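Long-range contact in putative fructose-aminoacid-6-phosphate deglycase (Bacillus subtilis, PDB 3EUA), which converts a range of fructosamine 6-phosphates to glucose 6-phosphate and a free amino acid: residues V171-E179 / L276-I286. Numbering follows the deposited sequence.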
ATOM      1  N   VAL A 171     -17.911 -20.510 -11.689  1.00 20.69           N
ATOM      2  CA  VAL A 171     -17.833 -19.090 -12.080  1.00 20.44           C
ATOM      3  C   VAL A 171     -16.568 -18.872 -12.925  1.00 20.87           C
ATOM      4  O   VAL A 171     -16.625 -18.203 -13.966  1.00 20.48           O
ATOM      5  CB  VAL A 171     -17.821 -18.115 -10.849  1.00 20.90           C
ATOM      6  CG1 VAL A 171     -17.889 -16.657 -11.313  1.00 18.73           C
ATOM      7  CG2 VAL A 171     -19.002 -18.405  -9.868  1.00 19.49           C
ATOM      8  N   TYR A 172     -15.444 -19.427 -12.462  1.00 20.38           N
ATOM      9  CA  TYR A 172     -14.173 -19.375 -13.189  1.00 20.30           C
ATOM     10  C   TYR A 172     -14.327 -19.917 -14.593  1.00 20.52           C
ATOM     11  O   TYR A 172     -13.924 -19.288 -15.543  1.00 20.33           O
ATOM     12  CB  TYR A 172     -13.155 -20.236 -12.473  1.00 19.52           C
ATOM     13  CG  TYR A 172     -12.477 -19.684 -11.241  1.00 19.87           C
ATOM     14  CD1 TYR A 172     -12.939 -18.570 -10.547  1.00 19.70           C
ATOM     15  CD2 TYR A 172     -11.393 -20.353 -10.735  1.00 18.60           C
ATOM     16  CE1 TYR A 172     -12.273 -18.115  -9.392  1.00 20.16           C
ATOM     17  CE2 TYR A 172     -10.721 -19.916  -9.618  1.00 21.74           C
ATOM     18  CZ  TYR A 172     -11.151 -18.810  -8.943  1.00 19.66           C
ATOM     19  OH  TYR A 172     -10.437 -18.477  -7.816  1.00 20.53           O
ATOM     20  N   GLU A 173     -14.981 -21.067 -14.734  1.00 20.79           N
ATOM     21  CA  GLU A 173     -15.116 -21.718 -16.045  1.00 22.59           C
ATOM     22  C   GLU A 173     -15.909 -20.886 -17.007  1.00 22.03           C
ATOM     23  O   GLU A 173     -15.569 -20.750 -18.180  1.00 21.72           O
ATOM     24  CB  GLU A 173     -15.815 -23.074 -15.946  1.00 22.30           C
ATOM     25  CG  GLU A 173     -15.154 -24.103 -15.046  1.00 28.82           C
ATOM     26  CD  GLU A 173     -13.757 -24.532 -15.459  1.00 34.01           C
ATOM     27  OE1 GLU A 173     -13.382 -24.390 -16.643  1.00 38.91           O
ATOM     28  OE2 GLU A 173     -13.030 -25.052 -14.573  1.00 41.11           O
ATOM     29  N   LYS A 174     -17.014 -20.371 -16.512  1.00 22.59           N
ATOM     30  CA  LYS A 174     -17.853 -19.555 -17.375  1.00 22.84           C
ATOM     31  C   LYS A 174     -17.151 -18.260 -17.738  1.00 22.26           C
ATOM     32  O   LYS A 174     -17.205 -17.821 -18.879  1.00 21.36           O
ATOM     33  CB  LYS A 174     -19.199 -19.192 -16.753  1.00 23.16           C
ATOM     34  CG  LYS A 174     -20.111 -20.327 -16.519  1.00 24.25           C
ATOM     35  CD  LYS A 174     -21.451 -19.816 -16.119  1.00 27.66           C
ATOM     36  CE  LYS A 174     -22.379 -20.920 -15.663  1.00 30.34           C
ATOM     37  NZ  LYS A 174     -21.894 -21.457 -14.367  1.00 33.07           N
ATOM     38  N   ALA A 175     -16.492 -17.653 -16.757  1.00 21.50           N
ATOM     39  CA  ALA A 175     -15.761 -16.402 -16.986  1.00 21.39           C
ATOM     40  C   ALA A 175     -14.603 -16.578 -17.977  1.00 21.31           C
ATOM     41  O   ALA A 175     -14.395 -15.741 -18.848  1.00 21.22           O
ATOM     42  CB  ALA A 175     -15.262 -15.832 -15.652  1.00 20.91           C
ATOM     43  N   LEU A 176     -13.852 -17.669 -17.852  1.00 21.78           N
ATOM     44  CA  LEU A 176     -12.731 -17.975 -18.781  1.00 22.18           C
ATOM     45  C   LEU A 176     -13.223 -18.132 -20.217  1.00 23.28           C
ATOM     46  O   LEU A 176     -12.585 -17.653 -21.150  1.00 23.25           O
ATOM     47  CB  LEU A 176     -11.984 -19.245 -18.335  1.00 21.64           C
ATOM     48  CG  LEU A 176     -11.242 -18.966 -17.043  1.00 20.27           C
ATOM     49  CD1 LEU A 176     -10.742 -20.263 -16.339  1.00 20.80           C
ATOM     50  CD2 LEU A 176     -10.101 -17.976 -17.325  1.00 22.28           C
ATOM     51  N   LYS A 177     -14.343 -18.835 -20.376  1.00 23.81           N
ATOM     52  CA  LYS A 177     -14.941 -19.090 -21.679  1.00 25.22           C
ATOM     53  C   LYS A 177     -15.381 -17.791 -22.303  1.00 25.09           C
ATOM     54  O   LYS A 177     -15.112 -17.492 -23.471  1.00 25.10           O
ATOM     55  CB  LYS A 177     -16.166 -19.993 -21.490  1.00 25.52           C
ATOM     56  CG  LYS A 177     -17.015 -20.318 -22.717  1.00 27.47           C
ATOM     57  CD  LYS A 177     -18.145 -21.292 -22.290  1.00 28.20           C
ATOM     58  CE  LYS A 177     -19.170 -21.633 -23.393  1.00 31.63           C
ATOM     59  NZ  LYS A 177     -20.097 -20.497 -23.762  1.00 36.49           N
ATOM     60  N   GLN A 178     -16.069 -17.005 -21.500  1.00 24.98           N
ATOM     61  CA  GLN A 178     -16.570 -15.726 -21.946  1.00 26.12           C
ATOM     62  C   GLN A 178     -15.471 -14.733 -22.308  1.00 25.29           C
ATOM     63  O   GLN A 178     -15.665 -13.900 -23.185  1.00 24.80           O
ATOM     64  CB  GLN A 178     -17.508 -15.154 -20.865  1.00 25.88           C
ATOM     65  CG  GLN A 178     -17.764 -13.671 -20.903  1.00 28.64           C
ATOM     66  CD  GLN A 178     -18.713 -13.224 -19.803  1.00 29.48           C
ATOM     67  OE1 GLN A 178     -19.653 -13.944 -19.454  1.00 36.28           O
ATOM     68  NE2 GLN A 178     -18.503 -12.018 -19.292  1.00 32.29           N
ATOM     69  N   GLU A 179     -14.314 -14.836 -21.661  1.00 24.61           N
ATOM     70  CA  GLU A 179     -13.186 -13.914 -21.909  1.00 24.99           C
ATOM     71  C   GLU A 179     -12.086 -14.385 -22.866  1.00 24.64           C
ATOM     72  O   GLU A 179     -11.149 -13.616 -23.149  1.00 24.08           O
ATOM     73  CB  GLU A 179     -12.510 -13.586 -20.560  1.00 25.44           C
ATOM     74  CG  GLU A 179     -13.367 -12.790 -19.575  1.00 26.69           C
ATOM     75  CD  GLU A 179     -13.455 -11.304 -19.915  1.00 30.64           C
ATOM     76  OE1 GLU A 179     -13.325 -10.953 -21.100  1.00 33.58           O
ATOM     77  OE2 GLU A 179     -13.664 -10.476 -18.994  1.00 33.09           O
ATOM     78  N   LEU A 276     -12.005  -5.368 -17.152  1.00 20.26           N
ATOM     79  CA  LEU A 276     -12.541  -6.641 -16.637  1.00 20.69           C
ATOM     80  C   LEU A 276     -13.531  -6.262 -15.581  1.00 20.58           C
ATOM     81  O   LEU A 276     -13.154  -5.716 -14.529  1.00 20.06           O
ATOM     82  CB  LEU A 276     -11.459  -7.537 -16.010  1.00 20.85           C
ATOM     83  CG  LEU A 276     -10.545  -8.279 -16.968  1.00 22.05           C
ATOM     84  CD1 LEU A 276      -9.580  -7.310 -17.637  1.00 22.93           C
ATOM     85  CD2 LEU A 276      -9.826  -9.356 -16.155  1.00 23.50           C
ATOM     86  N   ASP A 277     -14.804  -6.507 -15.861  1.00 20.79           N
ATOM     87  CA  ASP A 277     -15.869  -6.143 -14.929  1.00 21.00           C
ATOM     88  C   ASP A 277     -16.517  -7.407 -14.388  1.00 20.62           C
ATOM     89  O   ASP A 277     -17.152  -8.160 -15.139  1.00 20.69           O
ATOM     90  CB  ASP A 277     -16.910  -5.248 -15.636  1.00 21.22           C
ATOM     91  CG  ASP A 277     -18.029  -4.735 -14.697  1.00 22.22           C
ATOM     92  OD1 ASP A 277     -18.166  -5.183 -13.531  1.00 22.69           O
ATOM     93  OD2 ASP A 277     -18.804  -3.864 -15.147  1.00 25.43           O
ATOM     94  N   ALA A 278     -16.357  -7.632 -13.084  1.00 20.20           N
ATOM     95  CA  ALA A 278     -16.903  -8.794 -12.401  1.00 20.47           C
ATOM     96  C   ALA A 278     -18.433  -8.888 -12.522  1.00 20.94           C
ATOM     97  O   ALA A 278     -19.016  -9.959 -12.423  1.00 20.89           O
ATOM     98  CB  ALA A 278     -16.506  -8.766 -10.935  1.00 21.01           C
ATOM     99  N   ALA A 279     -19.075  -7.750 -12.706  1.00 21.42           N
ATOM    100  CA  ALA A 279     -20.524  -7.739 -12.878  1.00 21.83           C
ATOM    101  C   ALA A 279     -20.950  -8.473 -14.149  1.00 22.35           C
ATOM    102  O   ALA A 279     -22.106  -8.909 -14.238  1.00 22.33           O
ATOM    103  CB  ALA A 279     -21.042  -6.319 -12.844  1.00 21.20           C
ATOM    104  N   SER A 280     -20.033  -8.643 -15.112  1.00 23.48           N
ATOM    105  CA  SER A 280     -20.322  -9.362 -16.360  1.00 24.04           C
ATOM    106  C   SER A 280     -20.230 -10.882 -16.188  1.00 24.31           C
ATOM    107  O   SER A 280     -20.578 -11.599 -17.109  1.00 24.11           O
ATOM    108  CB  SER A 280     -19.410  -8.876 -17.487  1.00 24.14           C
ATOM    109  OG  SER A 280     -18.061  -9.232 -17.259  1.00 24.94           O
ATOM    110  N   TYR A 281     -19.760 -11.362 -15.030  1.00 24.37           N
ATOM    111  CA  TYR A 281     -19.656 -12.782 -14.753  1.00 24.71           C
ATOM    112  C   TYR A 281     -20.893 -13.255 -14.010  1.00 25.34           C
ATOM    113  O   TYR A 281     -21.712 -12.443 -13.568  1.00 25.16           O
ATOM    114  CB  TYR A 281     -18.352 -13.102 -13.982  1.00 24.72           C
ATOM    115  CG  TYR A 281     -17.114 -12.498 -14.615  1.00 24.59           C
ATOM    116  CD1 TYR A 281     -16.937 -12.485 -16.001  1.00 25.02           C
ATOM    117  CD2 TYR A 281     -16.095 -11.990 -13.832  1.00 25.90           C
ATOM    118  CE1 TYR A 281     -15.804 -11.926 -16.587  1.00 25.66           C
ATOM    119  CE2 TYR A 281     -14.927 -11.432 -14.416  1.00 25.98           C
ATOM    120  CZ  TYR A 281     -14.799 -11.404 -15.784  1.00 24.84           C
ATOM    121  OH  TYR A 281     -13.678 -10.862 -16.349  1.00 24.63           O
ATOM    122  N   ASP A 282     -21.031 -14.572 -13.863  1.00 26.30           N
ATOM    123  CA  ASP A 282     -22.207 -15.173 -13.221  1.00 26.60           C
ATOM    124  C   ASP A 282     -22.002 -15.507 -11.748  1.00 26.39           C
ATOM    125  O   ASP A 282     -21.435 -16.542 -11.429  1.00 26.91           O
ATOM    126  CB  ASP A 282     -22.567 -16.433 -14.011  1.00 26.19           C
ATOM    127  CG  ASP A 282     -23.800 -17.135 -13.488  1.00 28.32           C
ATOM    128  OD1 ASP A 282     -24.381 -16.667 -12.483  1.00 28.07           O
ATOM    129  OD2 ASP A 282     -24.183 -18.174 -14.087  1.00 30.19           O
ATOM    130  N   PHE A 283     -22.487 -14.639 -10.868  1.00 26.19           N
ATOM    131  CA  PHE A 283     -22.416 -14.834  -9.425  1.00 26.16           C
ATOM    132  C   PHE A 283     -23.777 -15.185  -8.853  1.00 26.51           C
ATOM    133  O   PHE A 283     -24.006 -15.022  -7.669  1.00 27.32           O
ATOM    134  CB  PHE A 283     -21.879 -13.559  -8.751  1.00 26.11           C
ATOM    135  CG  PHE A 283     -20.384 -13.332  -8.962  1.00 24.74           C
ATOM    136  CD1 PHE A 283     -19.910 -12.718 -10.116  1.00 25.36           C
ATOM    137  CD2 PHE A 283     -19.477 -13.698  -7.992  1.00 25.37           C
ATOM    138  CE1 PHE A 283     -18.549 -12.521 -10.299  1.00 25.38           C
ATOM    139  CE2 PHE A 283     -18.131 -13.503  -8.168  1.00 23.31           C
ATOM    140  CZ  PHE A 283     -17.663 -12.922  -9.318  1.00 24.66           C
ATOM    141  N   THR A 284     -24.676 -15.706  -9.686  1.00 26.96           N
ATOM    142  CA  THR A 284     -26.029 -16.037  -9.259  1.00 27.34           C
ATOM    143  C   THR A 284     -26.111 -17.140  -8.188  1.00 27.82           C
ATOM    144  O   THR A 284     -27.096 -17.176  -7.434  1.00 28.74           O
ATOM    145  CB  THR A 284     -26.930 -16.407 -10.521  1.00 27.30           C
ATOM    146  OG1 THR A 284     -26.460 -17.601 -11.153  1.00 27.46           O
ATOM    147  CG2 THR A 284     -26.923 -15.280 -11.571  1.00 27.33           C
ATOM    148  N   ALA A 285     -25.103 -18.017  -8.115  1.00 27.76           N
ATOM    149  CA  ALA A 285     -25.056 -19.081  -7.100  1.00 27.95           C
ATOM    150  C   ALA A 285     -24.236 -18.656  -5.869  1.00 28.07           C
ATOM    151  O   ALA A 285     -24.026 -19.452  -4.959  1.00 28.53           O
ATOM    152  CB  ALA A 285     -24.492 -20.359  -7.716  1.00 28.01           C
ATOM    153  N   ILE A 286     -23.755 -17.417  -5.850  1.00 27.91           N
ATOM    154  CA  ILE A 286     -22.978 -16.906  -4.735  1.00 27.64           C
ATOM    155  C   ILE A 286     -23.869 -15.986  -3.916  1.00 27.35           C
ATOM    156  O   ILE A 286     -24.579 -15.159  -4.496  1.00 27.61           O
ATOM    157  CB  ILE A 286     -21.743 -16.121  -5.226  1.00 27.66           C
ATOM    158  CG1 ILE A 286     -20.944 -16.914  -6.282  1.00 28.54           C
ATOM    159  CG2 ILE A 286     -20.875 -15.720  -4.018  1.00 26.02           C
ATOM    160  CD1 ILE A 286     -20.356 -18.182  -5.767  1.00 27.42           C
TER
HETATM  161  O   HOH W   1     -18.602 -16.587 -14.706  1.00 29.61           O
HETATM  162  O   HOH W   2     -16.478 -10.452 -19.750  1.00 49.88           O
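The ring of Tyr-281 is sandwiched between Ala-175 CB, offset toward the rim of one face, and the carbonyl oxygen of Asp-277, over the centre of the other. Ala-175 CB stands 4.0 Å from the centroid of the Tyr-281 ring and 18° off its normal, which qualifies as a CH-pi contact. At the ring's edge, near its plane, sit Gln-178 NE2 and Glu-179 OE2. Val-171 CG1 lies over a face of the second ring, Phe-283, 4.2 Å from CZ.

Tyr-281 OH donates to Glu-179 OE2 (2.7 Å), which lies in the ring plane and accepts on its anti lone pair; carboxylate and ring planes are 69° apart. In Glu-179, CG lies anti to the carbonyl carbon, and the bend at chi2 turns the carboxylate so that OE2 reaches Tyr-281 OH, while the other oxygen, OE1, bonds to Asn-182. A phenylalanine at Tyr-281 would probably keep the packing on Ala-175 but leave Glu-179 OE2 without its phenolic donor.

Gln-178 reaches out with CG anti to the backbone N (chi1 160°), and its NE2 donates to Ser-280 O at 3.0 Å. The acceptor lies in the amide plane of Gln-178, although the donor stands above the Ser-280 carbonyl plane. One water links Gln-178 NE2 to Ser-280 OG, and another joins Val-171 O to Asp-282 N.

Val-171 CG2 packs against Asp-282 O and Ile-286 CD1. Lys-174 NZ remains 4.0 Å from Asp-282 OD2, beyond salt-bridge distance.

The contact thus seats the turn leaving strand 273-277, an outermost strand of the parallel sheet in the second SIS domain, on helix 158-190. Helix 288-313 flanks both partners, touching Leu-176 and Glu-179 as well as Ile-286, and strand 246-250 pairs with Leu-276.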